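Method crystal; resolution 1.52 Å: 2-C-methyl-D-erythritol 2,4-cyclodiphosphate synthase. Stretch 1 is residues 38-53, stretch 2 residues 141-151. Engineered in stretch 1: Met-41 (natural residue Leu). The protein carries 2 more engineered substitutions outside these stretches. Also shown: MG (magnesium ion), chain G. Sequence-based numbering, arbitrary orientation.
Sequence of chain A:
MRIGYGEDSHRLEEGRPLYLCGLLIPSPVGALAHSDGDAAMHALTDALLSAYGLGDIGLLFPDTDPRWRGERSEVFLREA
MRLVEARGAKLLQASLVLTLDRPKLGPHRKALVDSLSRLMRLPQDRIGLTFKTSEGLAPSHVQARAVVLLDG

Stretch 1 (38-53) DAAMHALTDALLSAYG
Stretch 2, residues 141-151: HVQARAVVLLD

A helix can lie very close to a strand when small side chains line the seam, and 2-C-methyl-D-erythritol 2,4-cyclodiphosphate synthase offers a clear example. An α-helix begins at Ala-39, and Asp-38 (chi1 t) caps its start, OD1 accepting from Met-41 N at 3.0 Å. Strand 141-150 is extended and runs in broadly the same direction, its axis crossing the helix at -32° with a closest approach of 7.2 Å. The register pairs Ala-39 with Ala-144 (CA to CA 5.5 Å), Leu-44 with Ala-146 (CA to CA 5.8 Å) and Ala-47 with Val-148 (CA to CA 6.2 Å).

Strand alternation selects the residues that meet the helix. Val-142 (chi1 p) opens the series, placing CG2 4.2 Å from Ala-39 CB. Gln-143 points away. Ala-144 nests between successive helical turns: its CB lies 4.0 Å from Ala-39 CB and 3.9 Å from Ala-43 CB, and just 3.3 Å from Ala-39 O, so the methyl touches helix backbone as well. After Arg-145, which points away, Ala-146 CB sits 3.8 Å from Leu-44 CD2 and 4.2 Å from Ala-43 CB. Leu-44 leaves its helix sideways, but its m,t rotamer brings its end nearer the strand.

Val-147 again points away. Val-148 (chi1 m) buries the most area here, its CG2 3.9 Å from Ala-47 CB and 4.2 Å from Leu-48 CD2. Leu-149 faces away, whereas Leu-150 (chi1 m, chi2 103°) closes the seam, with CD1 3.4 Å from Ala-51 CB and CD2 4.3 Å from Leu-48 CD2. Asp-151 has phi 88°; its CA-to-CB bond points sideways, but the end of its side chain comes nearer, OD1 lying 4.4 Å from Tyr-52 OH.

No hydrogen bond crosses the seam. The 571 Å² buried between the stretches is therefore held chiefly by apolar packing, while helix amides bond within their own stretch, as in Ala-43 N to Ala-39 O at 2.9 Å.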

ATOM      1  N   ASP A  38     -18.100   3.081   2.442  1.00 11.47           N
ATOM      2  CA  ASP A  38     -17.475   1.806   2.786  1.00  9.78           C
ATOM      3  C   ASP A  38     -16.104   1.664   2.120  1.00 11.65           C
ATOM      4  O   ASP A  38     -15.961   1.274   0.952  1.00 12.37           O
ATOM      5  CB  ASP A  38     -18.360   0.648   2.342  1.00  8.90           C
ATOM      6  CG  ASP A  38     -17.961  -0.712   2.865  1.00 11.76           C
ATOM      7  OD1 ASP A  38     -16.752  -1.023   2.970  1.00 10.85           O
ATOM      8  OD2 ASP A  38     -18.895  -1.501   3.140  1.00 10.90           O
ATOM      9  N   ALA A  39     -15.069   2.019   2.876  1.00 11.99           N
ATOM     10  CA  ALA A  39     -13.715   2.098   2.333  1.00 14.08           C
ATOM     11  C   ALA A  39     -13.193   0.752   1.859  1.00  9.22           C
ATOM     12  O   ALA A  39     -12.426   0.661   0.896  1.00 10.36           O
ATOM     13  CB  ALA A  39     -12.846   2.718   3.421  1.00  8.17           C
ATOM     14  N   ALA A  40     -13.563  -0.328   2.546  1.00  9.35           N
ATOM     15  CA  ALA A  40     -13.188  -1.687   2.169  1.00  9.96           C
ATOM     16  C   ALA A  40     -13.728  -2.004   0.777  1.00 10.47           C
ATOM     17  O   ALA A  40     -13.012  -2.387  -0.137  1.00  9.96           O
ATOM     18  CB  ALA A  40     -13.741  -2.727   3.142  1.00 11.60           C
ATOM     19  N   MET A  41     -15.048  -1.820   0.638  1.00  9.09           N
ATOM     20  CA  MET A  41     -15.659  -2.065  -0.662  1.00  6.93           C
ATOM     21  C   MET A  41     -15.005  -1.192  -1.729  1.00  9.30           C
ATOM     22  O   MET A  41     -14.714  -1.656  -2.833  1.00  8.94           O
ATOM     23  CB  MET A  41     -17.159  -1.775  -0.662  1.00 11.62           C
ATOM     24  CG  MET A  41     -18.061  -2.772   0.030  1.00 25.37           C
ATOM     25  SD  MET A  41     -18.266  -4.372  -0.788  1.00  3.68           S
ATOM     26  CE  MET A  41     -17.173  -5.379   0.136  1.00  7.68           C
ATOM     27  N   HIS A  42     -14.768   0.092  -1.445  1.00 10.78           N
ATOM     28  CA  HIS A  42     -14.228   0.955  -2.500  1.00  8.76           C
ATOM     29  C   HIS A  42     -12.815   0.558  -2.919  1.00  9.82           C
ATOM     30  O   HIS A  42     -12.523   0.511  -4.115  1.00  9.44           O
ATOM     31  CB  HIS A  42     -14.210   2.414  -2.048  1.00  9.38           C
ATOM     32  CG  HIS A  42     -15.593   2.964  -1.958  1.00 13.52           C
ATOM     33  ND1 HIS A  42     -15.884   4.234  -1.541  1.00 22.85           N
ATOM     34  CD2 HIS A  42     -16.781   2.369  -2.256  1.00 16.07           C
ATOM     35  CE1 HIS A  42     -17.196   4.424  -1.574  1.00 30.35           C
ATOM     36  NE2 HIS A  42     -17.762   3.305  -2.002  1.00 21.89           N
ATOM     37  N   ALA A  43     -12.000   0.246  -1.917  1.00  8.07           N
ATOM     38  CA  ALA A  43     -10.616  -0.128  -2.260  1.00  9.72           C
ATOM     39  C   ALA A  43     -10.558  -1.448  -3.015  1.00  9.22           C
ATOM     40  O   ALA A  43      -9.751  -1.608  -3.933  1.00  9.61           O
ATOM     41  CB  ALA A  43      -9.772  -0.198  -0.991  1.00 11.29           C
ATOM     42  N   LEU A  44     -11.402  -2.423  -2.648  1.00  9.27           N
ATOM     43  CA  LEU A  44     -11.454  -3.695  -3.372  1.00  8.75           C
ATOM     44  C   LEU A  44     -11.935  -3.471  -4.796  1.00  8.53           C
ATOM     45  O   LEU A  44     -11.440  -4.075  -5.747  1.00  9.86           O
ATOM     46  CB  LEU A  44     -12.393  -4.695  -2.662  1.00  8.07           C
ATOM     47  CG  LEU A  44     -11.829  -5.247  -1.349  1.00 10.05           C
ATOM     48  CD1 LEU A  44     -12.890  -5.937  -0.502  1.00  7.69           C
ATOM     49  CD2 LEU A  44     -10.667  -6.189  -1.662  1.00  6.53           C
ATOM     50  N   THR A  45     -12.924  -2.585  -4.950  1.00  8.07           N
ATOM     51  CA  THR A  45     -13.487  -2.354  -6.290  1.00  8.29           C
ATOM     52  C   THR A  45     -12.440  -1.702  -7.201  1.00  8.50           C
ATOM     53  O   THR A  45     -12.218  -2.107  -8.355  1.00  8.41           O
ATOM     54  CB  THR A  45     -14.741  -1.473  -6.208  1.00  9.20           C
ATOM     55  OG1 THR A  45     -15.752  -2.072  -5.380  1.00  9.05           O
ATOM     56  CG2 THR A  45     -15.389  -1.324  -7.586  1.00  9.66           C
ATOM     57  N   ASP A  46     -11.779  -0.669  -6.673  1.00  7.19           N
ATOM     58  CA  ASP A  46     -10.696  -0.046  -7.437  1.00  5.95           C
ATOM     59  C   ASP A  46      -9.599  -1.064  -7.767  1.00  8.95           C
ATOM     60  O   ASP A  46      -9.057  -1.055  -8.873  1.00  9.10           O
ATOM     61  CB  ASP A  46     -10.088   1.145  -6.704  1.00  7.67           C
ATOM     62  CG  ASP A  46     -10.783   2.470  -6.966  1.00 11.30           C
ATOM     63  OD1 ASP A  46     -11.641   2.522  -7.875  1.00 13.37           O
ATOM     64  OD2 ASP A  46     -10.465   3.478  -6.293  1.00 10.31           O
ATOM     65  N   ALA A  47      -9.232  -1.942  -6.834  1.00  7.20           N
ATOM     66  CA  ALA A  47      -8.179  -2.921  -7.097  1.00  6.50           C
ATOM     67  C   ALA A  47      -8.572  -3.854  -8.236  1.00  9.64           C
ATOM     68  O   ALA A  47      -7.753  -4.166  -9.107  1.00  9.96           O
ATOM     69  CB  ALA A  47      -7.870  -3.724  -5.838  1.00  5.50           C
ATOM     70  N   LEU A  48      -9.838  -4.327  -8.233  1.00  7.92           N
ATOM     71  CA  LEU A  48     -10.340  -5.168  -9.322  1.00  8.20           C
ATOM     72  C   LEU A  48     -10.300  -4.452 -10.654  1.00 10.43           C
ATOM     73  O   LEU A  48      -9.822  -4.994 -11.658  1.00 11.16           O
ATOM     74  CB  LEU A  48     -11.781  -5.592  -9.007  1.00 10.83           C
ATOM     75  CG  LEU A  48     -11.953  -6.584  -7.850  1.00 11.37           C
ATOM     76  CD1 LEU A  48     -13.440  -6.760  -7.506  1.00 13.50           C
ATOM     77  CD2 LEU A  48     -11.354  -7.955  -8.169  1.00 10.92           C
ATOM     78  N   LEU A  49     -10.821  -3.219 -10.667  1.00  7.18           N
ATOM     79  CA  LEU A  49     -10.831  -2.448 -11.917  1.00  8.28           C
ATOM     80  C   LEU A  49      -9.410  -2.262 -12.413  1.00  8.00           C
ATOM     81  O   LEU A  49      -9.078  -2.403 -13.592  1.00 12.88           O
ATOM     82  CB  LEU A  49     -11.494  -1.088 -11.696  1.00  8.36           C
ATOM     83  CG  LEU A  49     -12.987  -1.103 -11.335  1.00 12.26           C
ATOM     84  CD1 LEU A  49     -13.483   0.324 -11.103  1.00  9.10           C
ATOM     85  CD2 LEU A  49     -13.796  -1.794 -12.421  1.00 10.55           C
ATOM     86  N   SER A  50      -8.548  -1.899 -11.469  1.00  7.46           N
ATOM     87  CA  SER A  50      -7.134  -1.656 -11.747  1.00 12.38           C
ATOM     88  C   SER A  50      -6.456  -2.861 -12.398  1.00 10.23           C
ATOM     89  O   SER A  50      -5.608  -2.695 -13.282  1.00  9.42           O
ATOM     90  CB  SER A  50      -6.427  -1.280 -10.432  1.00 10.82           C
ATOM     91  OG  SER A  50      -5.196  -0.632 -10.754  1.00 16.32           O
ATOM     92  N   ALA A  51      -6.818  -4.064 -11.957  1.00  8.70           N
ATOM     93  CA  ALA A  51      -6.199  -5.273 -12.485  1.00  8.96           C
ATOM     94  C   ALA A  51      -6.417  -5.423 -13.992  1.00 13.59           C
ATOM     95  O   ALA A  51      -5.682  -6.188 -14.616  1.00 11.60           O
ATOM     96  CB  ALA A  51      -6.709  -6.521 -11.780  1.00  9.78           C
ATOM     97  N   TYR A  52      -7.410  -4.729 -14.547  1.00 11.37           N
ATOM     98  CA  TYR A  52      -7.639  -4.771 -15.986  1.00  8.63           C
ATOM     99  C   TYR A  52      -7.556  -3.409 -16.631  1.00 12.37           C
ATOM    100  O   TYR A  52      -7.919  -3.254 -17.797  1.00 10.86           O
ATOM    101  CB  TYR A  52      -9.003  -5.417 -16.278  1.00 11.62           C
ATOM    102  CG  TYR A  52      -8.875  -6.921 -16.309  1.00 10.59           C
ATOM    103  CD1 TYR A  52      -8.884  -7.623 -15.105  1.00 15.66           C
ATOM    104  CD2 TYR A  52      -8.727  -7.605 -17.507  1.00 14.37           C
ATOM    105  CE1 TYR A  52      -8.758  -8.996 -15.095  1.00 20.92           C
ATOM    106  CE2 TYR A  52      -8.611  -8.985 -17.497  1.00 17.81           C
ATOM    107  CZ  TYR A  52      -8.631  -9.659 -16.298  1.00 20.08           C
ATOM    108  OH  TYR A  52      -8.516 -11.024 -16.276  1.00 20.27           O
ATOM    109  N   GLY A  53      -7.047  -2.400 -15.917  1.00  9.98           N
ATOM    110  CA  GLY A  53      -6.888  -1.091 -16.520  1.00  8.66           C
ATOM    111  C   GLY A  53      -8.222  -0.412 -16.796  1.00 12.79           C
ATOM    112  O   GLY A  53      -8.260   0.486 -17.641  1.00 14.35           O
ATOM    113  N   HIS A 141     -10.240   9.430  10.239  1.00 19.08           N
ATOM    114  CA  HIS A 141     -10.549   8.815   8.951  1.00 14.12           C
ATOM    115  C   HIS A 141     -10.564   7.293   9.091  1.00 12.94           C
ATOM    116  O   HIS A 141      -9.912   6.729   9.968  1.00 14.29           O
ATOM    117  CB  HIS A 141      -9.547   9.176   7.864  1.00 15.49           C
ATOM    118  CG  HIS A 141      -9.555  10.605   7.432  1.00 17.99           C
ATOM    119  ND1 HIS A 141      -9.945  10.994   6.177  1.00 21.91           N
ATOM    120  CD2 HIS A 141      -9.200  11.741   8.094  1.00 15.25           C
ATOM    121  CE1 HIS A 141      -9.844  12.314   6.088  1.00 23.07           C
ATOM    122  NE2 HIS A 141      -9.398  12.788   7.225  1.00 21.97           N
ATOM    123  N   VAL A 142     -11.315   6.662   8.204  1.00 13.94           N
ATOM    124  CA  VAL A 142     -11.175   5.221   7.980  1.00 12.96           C
ATOM    125  C   VAL A 142     -10.346   5.062   6.707  1.00 17.42           C
ATOM    126  O   VAL A 142     -10.643   5.771   5.725  1.00 16.27           O
ATOM    127  CB  VAL A 142     -12.519   4.506   7.877  1.00 15.41           C
ATOM    128  CG1 VAL A 142     -13.449   5.160   6.839  1.00 14.35           C
ATOM    129  CG2 VAL A 142     -12.306   3.031   7.554  1.00 12.81           C
ATOM    130  N   GLN A 143      -9.325   4.203   6.711  1.00 12.08           N
ATOM    131  CA  GLN A 143      -8.543   4.035   5.487  1.00  9.60           C
ATOM    132  C   GLN A 143      -8.575   2.561   5.082  1.00 19.88           C
ATOM    133  O   GLN A 143      -8.598   1.707   5.977  1.00 16.11           O
ATOM    134  CB  GLN A 143      -7.100   4.461   5.666  1.00 11.24           C
ATOM    135  CG  GLN A 143      -6.929   5.875   6.205  1.00 13.95           C
ATOM    136  CD  GLN A 143      -5.519   6.162   6.700  1.00 22.76           C
ATOM    137  OE1 GLN A 143      -5.245   6.280   7.897  1.00 23.19           O
ATOM    138  NE2 GLN A 143      -4.589   6.273   5.757  1.00 17.03           N
ATOM    139  N   ALA A 144      -8.571   2.262   3.788  1.00 10.14           N
ATOM    140  CA  ALA A 144      -8.451   0.877   3.351  1.00  7.94           C
ATOM    141  C   ALA A 144      -7.416   0.822   2.239  1.00  9.32           C
ATOM    142  O   ALA A 144      -7.406   1.737   1.413  1.00 13.85           O
ATOM    143  CB  ALA A 144      -9.766   0.306   2.831  1.00 11.78           C
ATOM    144  N   ARG A 145      -6.603  -0.228   2.222  1.00  8.30           N
ATOM    145  CA  ARG A 145      -5.741  -0.496   1.068  1.00  7.08           C
ATOM    146  C   ARG A 145      -5.833  -1.978   0.766  1.00  9.22           C
ATOM    147  O   ARG A 145      -5.844  -2.786   1.708  1.00 11.72           O
ATOM    148  CB  ARG A 145      -4.299  -0.056   1.331  1.00 14.51           C
ATOM    149  CG  ARG A 145      -4.208   1.410   1.759  1.00 14.19           C
ATOM    150  CD  ARG A 145      -2.750   1.871   1.851  1.00 19.65           C
ATOM    151  NE  ARG A 145      -2.732   3.336   1.996  1.00 23.33           N
ATOM    152  CZ  ARG A 145      -2.839   3.874   3.206  1.00 27.80           C
ATOM    153  NH1 ARG A 145      -2.942   3.075   4.259  1.00 19.45           N
ATOM    154  NH2 ARG A 145      -2.828   5.191   3.337  1.00 46.83           N
ATOM    155  N   ALA A 146      -5.946  -2.302  -0.524  1.00  6.29           N
ATOM    156  CA  ALA A 146      -6.242  -3.663  -0.931  1.00  9.49           C
ATOM    157  C   ALA A 146      -5.387  -4.113  -2.118  1.00 12.34           C
ATOM    158  O   ALA A 146      -5.181  -3.290  -3.008  1.00 10.60           O
ATOM    159  CB  ALA A 146      -7.710  -3.836  -1.339  1.00 10.13           C
ATOM    160  N   VAL A 147      -4.977  -5.383  -2.093  1.00  9.34           N
ATOM    161  CA  VAL A 147      -4.361  -6.008  -3.279  1.00  8.52           C
ATOM    162  C   VAL A 147      -5.234  -7.186  -3.685  1.00  9.02           C
ATOM    163  O   VAL A 147      -5.689  -7.960  -2.819  1.00  9.73           O
ATOM    164  CB  VAL A 147      -2.923  -6.486  -3.014  1.00 11.91           C
ATOM    165  CG1 VAL A 147      -2.214  -6.964  -4.258  1.00 17.04           C
ATOM    166  CG2 VAL A 147      -2.094  -5.352  -2.408  1.00 12.31           C
ATOM    167  N   VAL A 148      -5.487  -7.333  -4.970  1.00  7.72           N
ATOM    168  CA  VAL A 148      -6.210  -8.540  -5.401  1.00  8.07           C
ATOM    169  C   VAL A 148      -5.321  -9.303  -6.375  1.00  8.27           C
ATOM    170  O   VAL A 148      -4.450  -8.747  -7.075  1.00  9.83           O
ATOM    171  CB  VAL A 148      -7.565  -8.234  -6.067  1.00  9.88           C
ATOM    172  CG1 VAL A 148      -8.541  -7.604  -5.087  1.00 11.87           C
ATOM    173  CG2 VAL A 148      -7.346  -7.330  -7.270  1.00  8.60           C
ATOM    174  N   LEU A 149      -5.557 -10.611  -6.404  1.00  9.45           N
ATOM    175  CA  LEU A 149      -4.788 -11.473  -7.308  1.00  9.37           C
ATOM    176  C   LEU A 149      -5.788 -12.263  -8.143  1.00 15.09           C
ATOM    177  O   LEU A 149      -6.755 -12.777  -7.564  1.00 12.39           O
ATOM    178  CB  LEU A 149      -3.883 -12.363  -6.476  1.00 17.63           C
ATOM    179  CG  LEU A 149      -2.941 -13.329  -7.186  1.00 24.57           C
ATOM    180  CD1 LEU A 149      -1.905 -12.568  -7.994  1.00 20.48           C
ATOM    181  CD2 LEU A 149      -2.298 -14.263  -6.158  1.00 17.88           C
ATOM    182  N   LEU A 150      -5.542 -12.339  -9.435  1.00 10.84           N
ATOM    183  CA  LEU A 150      -6.484 -13.002 -10.330  1.00 14.77           C
ATOM    184  C   LEU A 150      -5.766 -13.932 -11.311  1.00 15.73           C
ATOM    185  O   LEU A 150      -4.707 -13.543 -11.799  1.00 13.89           O
ATOM    186  CB  LEU A 150      -7.275 -11.963 -11.123  1.00 15.08           C
ATOM    187  CG  LEU A 150      -8.012 -10.892 -10.313  1.00 19.11           C
ATOM    188  CD1 LEU A 150      -7.234  -9.590 -10.378  1.00 11.75           C
ATOM    189  CD2 LEU A 150      -9.431 -10.686 -10.805  1.00 22.56           C
ATOM    190  N   ASP A 151      -6.381 -15.073 -11.554  1.00 16.60           N
ATOM    191  CA  ASP A 151      -5.980 -16.159 -12.427  1.00 30.14           C
ATOM    192  C   ASP A 151      -5.085 -17.188 -11.755  1.00 42.28           C
ATOM    193  O   ASP A 151      -5.377 -18.366 -11.584  1.00 32.87           O
ATOM    194  CB  ASP A 151      -5.243 -15.579 -13.642  1.00 37.11           C
ATOM    195  CG  ASP A 151      -6.243 -14.921 -14.575  1.00 37.51           C
ATOM    196  OD1 ASP A 151      -7.375 -14.682 -14.086  1.00 23.12           O
ATOM    197  OD2 ASP A 151      -5.868 -14.679 -15.741  1.00 39.76           O
TER
HETATM  198 MG    MG G1561     -14.769   5.629  -0.729  1.00 23.06          MG
HETATM  199  O   HOH W   1     -14.706   7.181  -2.470  1.00 38.40           O